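Local atomic coordinates of glycosyl hydrolase (Aspergillus fumigatus, PDB entry 2X8R), a protein that probably cleaves the beta-1,4 linkages between N-acetylmuramic acid and N-acetylglucosamine in bacterial peptidoglycan, as a secreted lysozyme of glycoside hydrolase family 25. Residues A[96-101]-A[141-146]; A[28-33]-A[90-95]. All coordinates share one frame; numbering follows the deposited sequence.

Both contacts are built on the parallel strands of the GH25 barrel, and they meet in sequence where 90-95 runs straight into 96-101. Contact 2 comes first along the chain and closes before contact 1 opens; their centres lie about 19 Å apart. Contact 2, with its centre about 7 Å from the centre of the chain, is wholly buried and joins side chains inside the barrel. Contact 1, with its centre about 12 Å out, sits beyond the end of strand 95-97, where the chain leaves the sheet and meets helix 140-147. Segment 96-101 of contact 1 carries Asp97 and Glu99, the family's Asp-X-Glu motif and probably the catalytic acids.

Contact 1 of 2, residues A[96-101]-A[141-146]; sequences LDIEYN and DWWNRC
Asp141 OD2 takes two donors from opposite faces of its carboxylate: Tyr100 OH at 2.7 Å on the anti side, and Arg145 NH1, one helical turn on, on the syn side. The second bond is also a salt bridge; the one oxygen thus joins the phenol to the arginine at the helix surface, where charged residues suit the solvent. Tyr100 OH also bonds Thr139. Tyr100 CG stands anti to its carbonyl carbon (chi1 -54°), and the ring runs past Trp142 in the opposite direction, turning one face to its CD1 edge in a T-shaped pair with planes at 88°. The wide indole suits the middle of the contact. Glu99 CA sits almost squarely above its five-membered ring, 3.4 Å from the centroid, a CH-pi contact, while Cys146 CB covers the opposite face. Here the chain leaves strand 95-97 of the GH25 barrel through the family's Asp-X-Glu motif, Asp97 and Glu99, which is probably catalytic, so the indole lies against the main chain of the motif's second acid. Glu99 OE2 accepts from Tyr100 N. Deeper in, the branched Ile98 lays CG1 3.4 Å from Trp142 CH2, and helix 140-147 is tied down further by the Cys107-Cys146 disulfide.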
ATOM      1  N   LEU A  96      -1.103   0.305  -3.868  1.00  5.58           N
ATOM      2  CA  LEU A  96      -1.447   1.622  -4.395  1.00  5.70           C
ATOM      3  C   LEU A  96      -1.908   2.504  -3.254  1.00  5.81           C
ATOM      4  O   LEU A  96      -2.925   2.201  -2.624  1.00  5.65           O
ATOM      5  CB  LEU A  96      -2.580   1.479  -5.393  1.00  5.37           C
ATOM      6  CG  LEU A  96      -3.210   2.788  -5.928  1.00  5.70           C
ATOM      7  CD1 LEU A  96      -2.217   3.655  -6.726  1.00  5.68           C
ATOM      8  CD2 LEU A  96      -4.456   2.443  -6.824  1.00  6.15           C
ATOM      9  N   ASP A  97      -1.182   3.584  -2.987  1.00  5.98           N
ATOM     10  CA  ASP A  97      -1.579   4.554  -1.955  1.00  6.37           C
ATOM     11  C   ASP A  97      -2.414   5.613  -2.653  1.00  6.10           C
ATOM     12  O   ASP A  97      -1.881   6.463  -3.375  1.00  6.78           O
ATOM     13  CB  ASP A  97      -0.309   5.122  -1.303  1.00  7.08           C
ATOM     14  CG  ASP A  97      -0.575   6.229  -0.298  1.00  7.81           C
ATOM     15  OD1 ASP A  97      -1.686   6.807  -0.292  1.00  7.92           O
ATOM     16  OD2 ASP A  97       0.356   6.470   0.511  1.00  7.36           O
ATOM     17  N   ILE A  98      -3.705   5.498  -2.474  1.00  6.12           N
ATOM     18  CA  ILE A  98      -4.653   6.336  -3.175  1.00  6.11           C
ATOM     19  C   ILE A  98      -5.569   7.061  -2.137  1.00  6.83           C
ATOM     20  O   ILE A  98      -6.490   6.481  -1.638  1.00  6.30           O
ATOM     21  CB  ILE A  98      -5.466   5.529  -4.218  1.00  5.85           C
ATOM     22  CG1 ILE A  98      -6.522   6.397  -4.903  1.00  5.59           C
ATOM     23  CG2 ILE A  98      -6.074   4.308  -3.611  1.00  5.64           C
ATOM     24  CD1 ILE A  98      -6.014   7.496  -5.773  1.00  5.80           C
ATOM     25  N   GLU A  99      -5.210   8.300  -1.835  1.00  7.03           N
ATOM     26  CA  GLU A  99      -5.888   9.060  -0.845  1.00  7.59           C
ATOM     27  C   GLU A  99      -5.503  10.553  -0.967  1.00  8.12           C
ATOM     28  O   GLU A  99      -5.236  10.983  -2.017  1.00  7.59           O
ATOM     29  CB  GLU A  99      -5.711   8.476   0.554  1.00  7.88           C
ATOM     30  CG  GLU A  99      -4.389   7.880   0.900  1.00  8.70           C
ATOM     31  CD  GLU A  99      -3.396   8.890   1.520  1.00  9.32           C
ATOM     32  OE1 GLU A  99      -2.211   8.658   1.368  1.00  8.37           O
ATOM     33  OE2 GLU A  99      -3.837   9.826   2.152  1.00  9.27           O
ATOM     34  N   TYR A 100      -5.495  11.258   0.142  1.00  8.11           N
ATOM     35  CA  TYR A 100      -5.529  12.685   0.121  1.00  8.24           C
ATOM     36  C   TYR A 100      -4.429  13.339  -0.707  1.00  8.19           C
ATOM     37  O   TYR A 100      -3.315  13.087  -0.532  1.00  8.48           O
ATOM     38  CB  TYR A 100      -5.510  13.245   1.505  1.00  7.89           C
ATOM     39  CG  TYR A 100      -6.600  12.684   2.380  1.00  7.39           C
ATOM     40  CD1 TYR A 100      -7.905  13.130   2.314  1.00  7.90           C
ATOM     41  CD2 TYR A 100      -6.320  11.723   3.294  1.00  7.51           C
ATOM     42  CE1 TYR A 100      -8.896  12.590   3.106  1.00  7.18           C
ATOM     43  CE2 TYR A 100      -7.314  11.206   4.124  1.00  7.38           C
ATOM     44  CZ  TYR A 100      -8.624  11.649   4.030  1.00  7.46           C
ATOM     45  OH  TYR A 100      -9.625  11.134   4.813  1.00  8.59           O
ATOM     46  N   ASN A 101      -4.854  14.226  -1.562  1.00  9.08           N
ATOM     47  CA  ASN A 101      -3.931  14.967  -2.412  1.00  9.95           C
ATOM     48  C   ASN A 101      -3.121  15.976  -1.596  1.00 10.69           C
ATOM     49  O   ASN A 101      -3.682  16.967  -1.133  1.00 10.45           O
ATOM     50  CB  ASN A 101      -4.722  15.686  -3.488  1.00 10.84           C
ATOM     51  CG  ASN A 101      -3.828  16.439  -4.490  1.00  9.88           C
ATOM     52  OD1 ASN A 101      -2.624  16.286  -4.480  1.00 10.40           O
ATOM     53  ND2 ASN A 101      -4.457  17.208  -5.412  1.00 11.10           N
ATOM     54  N   ASP A 141     -13.085   7.629   4.655  1.00  9.40           N
ATOM     55  CA  ASP A 141     -13.511   8.993   4.349  1.00  9.00           C
ATOM     56  C   ASP A 141     -13.125   9.348   2.913  1.00  8.29           C
ATOM     57  O   ASP A 141     -13.944   9.864   2.139  1.00  8.36           O
ATOM     58  CB  ASP A 141     -12.841   9.996   5.299  1.00 10.65           C
ATOM     59  CG  ASP A 141     -12.992  11.413   4.795  1.00 11.78           C
ATOM     60  OD1 ASP A 141     -14.073  11.974   5.026  1.00 13.07           O
ATOM     61  OD2 ASP A 141     -12.062  11.917   4.116  1.00 13.55           O
ATOM     62  N   TRP A 142     -11.859   9.078   2.553  1.00  7.49           N
ATOM     63  CA  TRP A 142     -11.420   9.429   1.215  1.00  7.66           C
ATOM     64  C   TRP A 142     -12.169   8.615   0.143  1.00  7.02           C
ATOM     65  O   TRP A 142     -12.657   9.163  -0.844  1.00  7.06           O
ATOM     66  CB  TRP A 142      -9.908   9.217   1.108  1.00  6.71           C
ATOM     67  CG  TRP A 142      -9.398   9.808  -0.241  1.00  6.94           C
ATOM     68  CD1 TRP A 142      -8.865  11.035  -0.441  1.00  6.95           C
ATOM     69  CD2 TRP A 142      -9.393   9.145  -1.519  1.00  7.01           C
ATOM     70  NE1 TRP A 142      -8.516  11.194  -1.781  1.00  6.67           N
ATOM     71  CE2 TRP A 142      -8.863  10.060  -2.463  1.00  6.64           C
ATOM     72  CE3 TRP A 142      -9.828   7.885  -1.964  1.00  6.99           C
ATOM     73  CZ2 TRP A 142      -8.716   9.740  -3.842  1.00  7.32           C
ATOM     74  CZ3 TRP A 142      -9.714   7.562  -3.321  1.00  6.87           C
ATOM     75  CH2 TRP A 142      -9.157   8.486  -4.250  1.00  7.63           C
ATOM     76  N   TRP A 143     -12.287   7.299   0.365  1.00  6.76           N
ATOM     77  CA  TRP A 143     -12.964   6.429  -0.564  1.00  7.50           C
ATOM     78  C   TRP A 143     -14.413   6.882  -0.784  1.00  7.38           C
ATOM     79  O   TRP A 143     -14.904   6.885  -1.925  1.00  7.76           O
ATOM     80  CB  TRP A 143     -12.938   4.975  -0.068  1.00  7.94           C
ATOM     81  CG  TRP A 143     -13.217   4.002  -1.149  1.00  8.55           C
ATOM     82  CD1 TRP A 143     -14.405   3.343  -1.378  1.00  8.60           C
ATOM     83  CD2 TRP A 143     -12.318   3.585  -2.189  1.00  8.32           C
ATOM     84  NE1 TRP A 143     -14.292   2.529  -2.500  1.00  8.55           N
ATOM     85  CE2 TRP A 143     -13.020   2.636  -2.996  1.00  8.32           C
ATOM     86  CE3 TRP A 143     -10.989   3.883  -2.492  1.00  8.92           C
ATOM     87  CZ2 TRP A 143     -12.434   2.010  -4.107  1.00  9.09           C
ATOM     88  CZ3 TRP A 143     -10.399   3.233  -3.601  1.00  9.12           C
ATOM     89  CH2 TRP A 143     -11.129   2.316  -4.390  1.00  8.92           C
ATOM     90  N   ASN A 144     -15.055   7.309   0.300  1.00  7.40           N
ATOM     91  CA  ASN A 144     -16.404   7.800   0.175  1.00  7.46           C
ATOM     92  C   ASN A 144     -16.431   9.090  -0.640  1.00  7.81           C
ATOM     93  O   ASN A 144     -17.213   9.179  -1.619  1.00  9.14           O
ATOM     94  CB  ASN A 144     -17.006   8.026   1.546  1.00  7.58           C
ATOM     95  CG  ASN A 144     -18.450   8.448   1.442  1.00  8.00           C
ATOM     96  OD1 ASN A 144     -19.286   7.680   0.950  1.00  7.67           O
ATOM     97  ND2 ASN A 144     -18.747   9.706   1.845  1.00  8.47           N
ATOM     98  N   ARG A 145     -15.562  10.043  -0.293  1.00  8.32           N
ATOM     99  CA  ARG A 145     -15.609  11.350  -0.967  1.00  9.08           C
ATOM    100  C   ARG A 145     -15.205  11.258  -2.429  1.00  9.67           C
ATOM    101  O   ARG A 145     -15.857  11.870  -3.296  1.00 11.48           O
ATOM    102  CB  ARG A 145     -14.741  12.396  -0.282  1.00 10.17           C
ATOM    103  CG  ARG A 145     -14.695  13.768  -1.023  1.00 10.83           C
ATOM    104  CD  ARG A 145     -13.860  14.777  -0.234  1.00 13.66           C
ATOM    105  NE  ARG A 145     -14.373  14.888   1.129  1.00 15.07           N
ATOM    106  CZ  ARG A 145     -13.816  14.349   2.221  1.00 16.27           C
ATOM    107  NH1 ARG A 145     -12.668  13.675   2.147  1.00 13.93           N
ATOM    108  NH2 ARG A 145     -14.415  14.519   3.403  1.00 17.05           N
ATOM    109  N   CYS A 146     -14.139  10.512  -2.709  1.00  9.10           N
ATOM    110  CA  CYS A 146     -13.565  10.624  -4.046  1.00  8.99           C
ATOM    111  C   CYS A 146     -14.007   9.558  -5.044  1.00  7.97           C
ATOM    112  O   CYS A 146     -13.760   9.714  -6.236  1.00  8.38           O
ATOM    113  CB  CYS A 146     -12.037  10.676  -3.948  1.00  8.23           C
ATOM    114  SG  CYS A 146     -11.416  12.154  -3.076  1.00  9.00           S
TER

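Contact 2 of 2, residues A[28-33]-A[90-95]; sequences FVMIKA and RTLPGM
Phe28 meets Leu92 first: its CB and ring atom CD1 both lie against the methyl Leu92 CD1, the ring carbon at 3.9 Å. The two side chains cross at about a right angle. The apolar phenyl group suits this buried place, where only its near corner and the CB behind it meet the one leucine methyl. Val29 points the other way, as strand alternation requires, and lends this side little more than its carbonyl oxygen, which lies 4.4 Å from Leu92 CD1. Its beta-branched side chain packs instead toward Ala51 of helix 44-53.

Met30 returns to the side of Phe28 and reaches both Leu92 and Met95. The bend at chi2 (93°) puts SD at the edge of the Phe28 ring, near its plane, and 4.1 Å from Leu92 CD1. A second bend, at chi3, then directs the terminal methyl CE to Met95 SD, 3.8 Å away, and the two thioether tips meet crosswise. An unbranched, flexible methionine can fold into such a place; two conformers of Met30 were modelled, so this describes one of them. Met95 comes to it with CG anti to the backbone N (chi1 170°), its chain extended until the bend at the sulfur. Every touching residue is buried, and the side-chain contacts across the segments are all apolar.

In the TIM-barrel-like fold of the family, strand 26-35 runs parallel to both 3-9 and 57-63, with 57-63 in turn beside 95-97. The contact therefore spans the inside of the curled sheet across strand 57-63, whose Tyr61 touches Met95, while Val29 and Ile31 face outward to helix 44-53.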
ATOM      1  N   PHE A  28       6.726  -7.548   8.431  1.00  7.23           N
ATOM      2  CA  PHE A  28       6.619  -7.064   7.059  1.00  6.63           C
ATOM      3  C   PHE A  28       6.703  -5.570   7.009  1.00  6.54           C
ATOM      4  O   PHE A  28       6.410  -4.860   7.987  1.00  5.69           O
ATOM      5  CB  PHE A  28       5.280  -7.498   6.402  1.00  6.49           C
ATOM      6  CG  PHE A  28       4.033  -6.852   7.019  1.00  6.81           C
ATOM      7  CD1 PHE A  28       3.476  -5.704   6.440  1.00  6.58           C
ATOM      8  CD2 PHE A  28       3.407  -7.420   8.130  1.00  6.61           C
ATOM      9  CE1 PHE A  28       2.319  -5.123   6.999  1.00  7.07           C
ATOM     10  CE2 PHE A  28       2.259  -6.846   8.708  1.00  6.86           C
ATOM     11  CZ  PHE A  28       1.712  -5.686   8.125  1.00  6.74           C
ATOM     12  N   VAL A  29       7.059  -5.088   5.839  1.00  6.35           N
ATOM     13  CA  VAL A  29       7.130  -3.629   5.641  1.00  6.86           C
ATOM     14  C   VAL A  29       6.804  -3.261   4.189  1.00  7.15           C
ATOM     15  O   VAL A  29       7.253  -3.935   3.257  1.00  7.89           O
ATOM     16  CB  VAL A  29       8.555  -3.111   6.010  1.00  6.48           C
ATOM     17  CG1 VAL A  29       9.639  -3.753   5.134  1.00  6.54           C
ATOM     18  CG2 VAL A  29       8.646  -1.583   5.973  1.00  6.25           C
ATOM     19  N   MET A  30       6.027  -2.187   4.029  0.50  6.54           N
ATOM     20  CA  MET A  30       5.744  -1.596   2.718  0.50  6.19           C
ATOM     21  C   MET A  30       6.578  -0.344   2.584  0.50  6.08           C
ATOM     22  O   MET A  30       6.724   0.422   3.541  0.50  6.01           O
ATOM     23  CB  MET A  30       4.259  -1.263   2.559  0.50  6.15           C
ATOM     24  CG  MET A  30       3.373  -2.491   2.501  0.50  6.21           C
ATOM     25  SD  MET A  30       2.721  -3.008   4.073  0.50  5.82           S
ATOM     26  CE  MET A  30       1.581  -1.659   4.396  0.50  6.16           C
ATOM     27  N   ILE A  31       7.169  -0.170   1.409  1.00  6.05           N
ATOM     28  CA  ILE A  31       8.240   0.846   1.231  1.00  5.53           C
ATOM     29  C   ILE A  31       7.934   1.714   0.032  1.00  6.01           C
ATOM     30  O   ILE A  31       7.741   1.179  -1.046  1.00  6.76           O
ATOM     31  CB  ILE A  31       9.639   0.188   1.021  1.00  5.35           C
ATOM     32  CG1 ILE A  31       9.971  -0.749   2.206  1.00  4.92           C
ATOM     33  CG2 ILE A  31      10.716   1.312   0.870  1.00  4.58           C
ATOM     34  CD1 ILE A  31      11.118  -1.746   1.855  1.00  5.51           C
ATOM     35  N   LYS A  32       7.913   3.031   0.202  1.00  6.08           N
ATOM     36  CA  LYS A  32       7.545   3.895  -0.934  1.00  6.29           C
ATOM     37  C   LYS A  32       8.554   3.762  -2.036  1.00  6.18           C
ATOM     38  O   LYS A  32       9.758   3.975  -1.797  1.00  7.65           O
ATOM     39  CB  LYS A  32       7.507   5.360  -0.528  1.00  6.74           C
ATOM     40  CG  LYS A  32       6.945   6.206  -1.653  1.00  6.71           C
ATOM     41  CD  LYS A  32       6.693   7.653  -1.207  1.00  7.37           C
ATOM     42  CE  LYS A  32       6.316   8.503  -2.407  1.00  6.98           C
ATOM     43  NZ  LYS A  32       6.282   9.986  -2.056  1.00  7.36           N
ATOM     44  N   ALA A  33       8.071   3.457  -3.241  1.00  6.78           N
ATOM     45  CA  ALA A  33       8.949   3.302  -4.408  1.00  6.79           C
ATOM     46  C   ALA A  33       8.873   4.493  -5.352  1.00  6.95           C
ATOM     47  O   ALA A  33       9.909   5.036  -5.733  1.00  6.71           O
ATOM     48  CB  ALA A  33       8.594   2.057  -5.152  1.00  7.34           C
ATOM     49  N   ARG A  90       9.407 -13.756  -0.364  1.00  9.60           N
ATOM     50  CA  ARG A  90       9.867 -12.521   0.263  1.00  9.55           C
ATOM     51  C   ARG A  90       9.009 -11.290   0.013  1.00  8.74           C
ATOM     52  O   ARG A  90       9.202 -10.250   0.691  1.00  8.14           O
ATOM     53  CB  ARG A  90      11.296 -12.215  -0.199  1.00 12.02           C
ATOM     54  CG  ARG A  90      12.305 -13.313   0.137  1.00 17.45           C
ATOM     55  CD  ARG A  90      12.372 -13.555   1.652  1.00 22.30           C
ATOM     56  NE  ARG A  90      12.503 -12.321   2.444  1.00 27.88           N
ATOM     57  CZ  ARG A  90      13.635 -11.875   3.005  1.00 33.61           C
ATOM     58  NH1 ARG A  90      14.790 -12.550   2.902  1.00 26.95           N
ATOM     59  NH2 ARG A  90      13.605 -10.740   3.693  1.00 31.48           N
ATOM     60  N   THR A  91       8.066 -11.417  -0.933  1.00  7.75           N
ATOM     61  CA  THR A  91       7.518 -10.190  -1.556  1.00  7.20           C
ATOM     62  C   THR A  91       6.010 -10.019  -1.367  1.00  7.52           C
ATOM     63  O   THR A  91       5.241 -10.878  -1.770  1.00  7.67           O
ATOM     64  CB  THR A  91       7.917 -10.092  -3.063  1.00  6.87           C
ATOM     65  OG1 THR A  91       9.292 -10.413  -3.172  1.00  6.86           O
ATOM     66  CG2 THR A  91       7.774  -8.661  -3.575  1.00  6.31           C
ATOM     67  N   LEU A  92       5.605  -8.871  -0.796  1.00  7.40           N
ATOM     68  CA  LEU A  92       4.179  -8.539  -0.731  1.00  7.63           C
ATOM     69  C   LEU A  92       3.740  -7.981  -2.092  1.00  7.30           C
ATOM     70  O   LEU A  92       4.543  -7.383  -2.825  1.00  6.36           O
ATOM     71  CB  LEU A  92       3.920  -7.504   0.349  1.00  9.72           C
ATOM     72  CG  LEU A  92       4.185  -7.944   1.800  1.00 11.92           C
ATOM     73  CD1 LEU A  92       3.937  -6.716   2.719  1.00 15.48           C
ATOM     74  CD2 LEU A  92       3.360  -9.132   2.193  1.00 13.51           C
ATOM     75  N   PRO A  93       2.478  -8.185  -2.453  1.00  6.66           N
ATOM     76  CA  PRO A  93       2.034  -7.492  -3.675  1.00  7.54           C
ATOM     77  C   PRO A  93       2.163  -5.962  -3.519  1.00  6.84           C
ATOM     78  O   PRO A  93       1.989  -5.435  -2.400  1.00  7.57           O
ATOM     79  CB  PRO A  93       0.543  -7.853  -3.784  1.00  7.76           C
ATOM     80  CG  PRO A  93       0.169  -8.404  -2.443  1.00  8.31           C
ATOM     81  CD  PRO A  93       1.388  -8.860  -1.727  1.00  8.24           C
ATOM     82  N   GLY A  94       2.450  -5.261  -4.616  1.00  6.19           N
ATOM     83  CA  GLY A  94       2.588  -3.786  -4.588  1.00  6.25           C
ATOM     84  C   GLY A  94       1.316  -3.149  -4.035  1.00  5.93           C
ATOM     85  O   GLY A  94       0.226  -3.667  -4.181  1.00  7.07           O
ATOM     86  N   MET A  95       1.445  -1.982  -3.410  1.00  6.26           N
ATOM     87  CA  MET A  95       0.316  -1.334  -2.777  1.00  5.82           C
ATOM     88  C   MET A  95       0.128   0.037  -3.451  1.00  6.03           C
ATOM     89  O   MET A  95       1.097   0.795  -3.634  1.00  6.28           O
ATOM     90  CB  MET A  95       0.592  -1.171  -1.264  1.00  6.09           C
ATOM     91  CG  MET A  95      -0.458  -0.274  -0.559  1.00  6.30           C
ATOM     92  SD  MET A  95      -0.127  -0.304   1.227  1.00  7.76           S
ATOM     93  CE  MET A  95       0.929   1.120   1.417  1.00  8.49           C
TER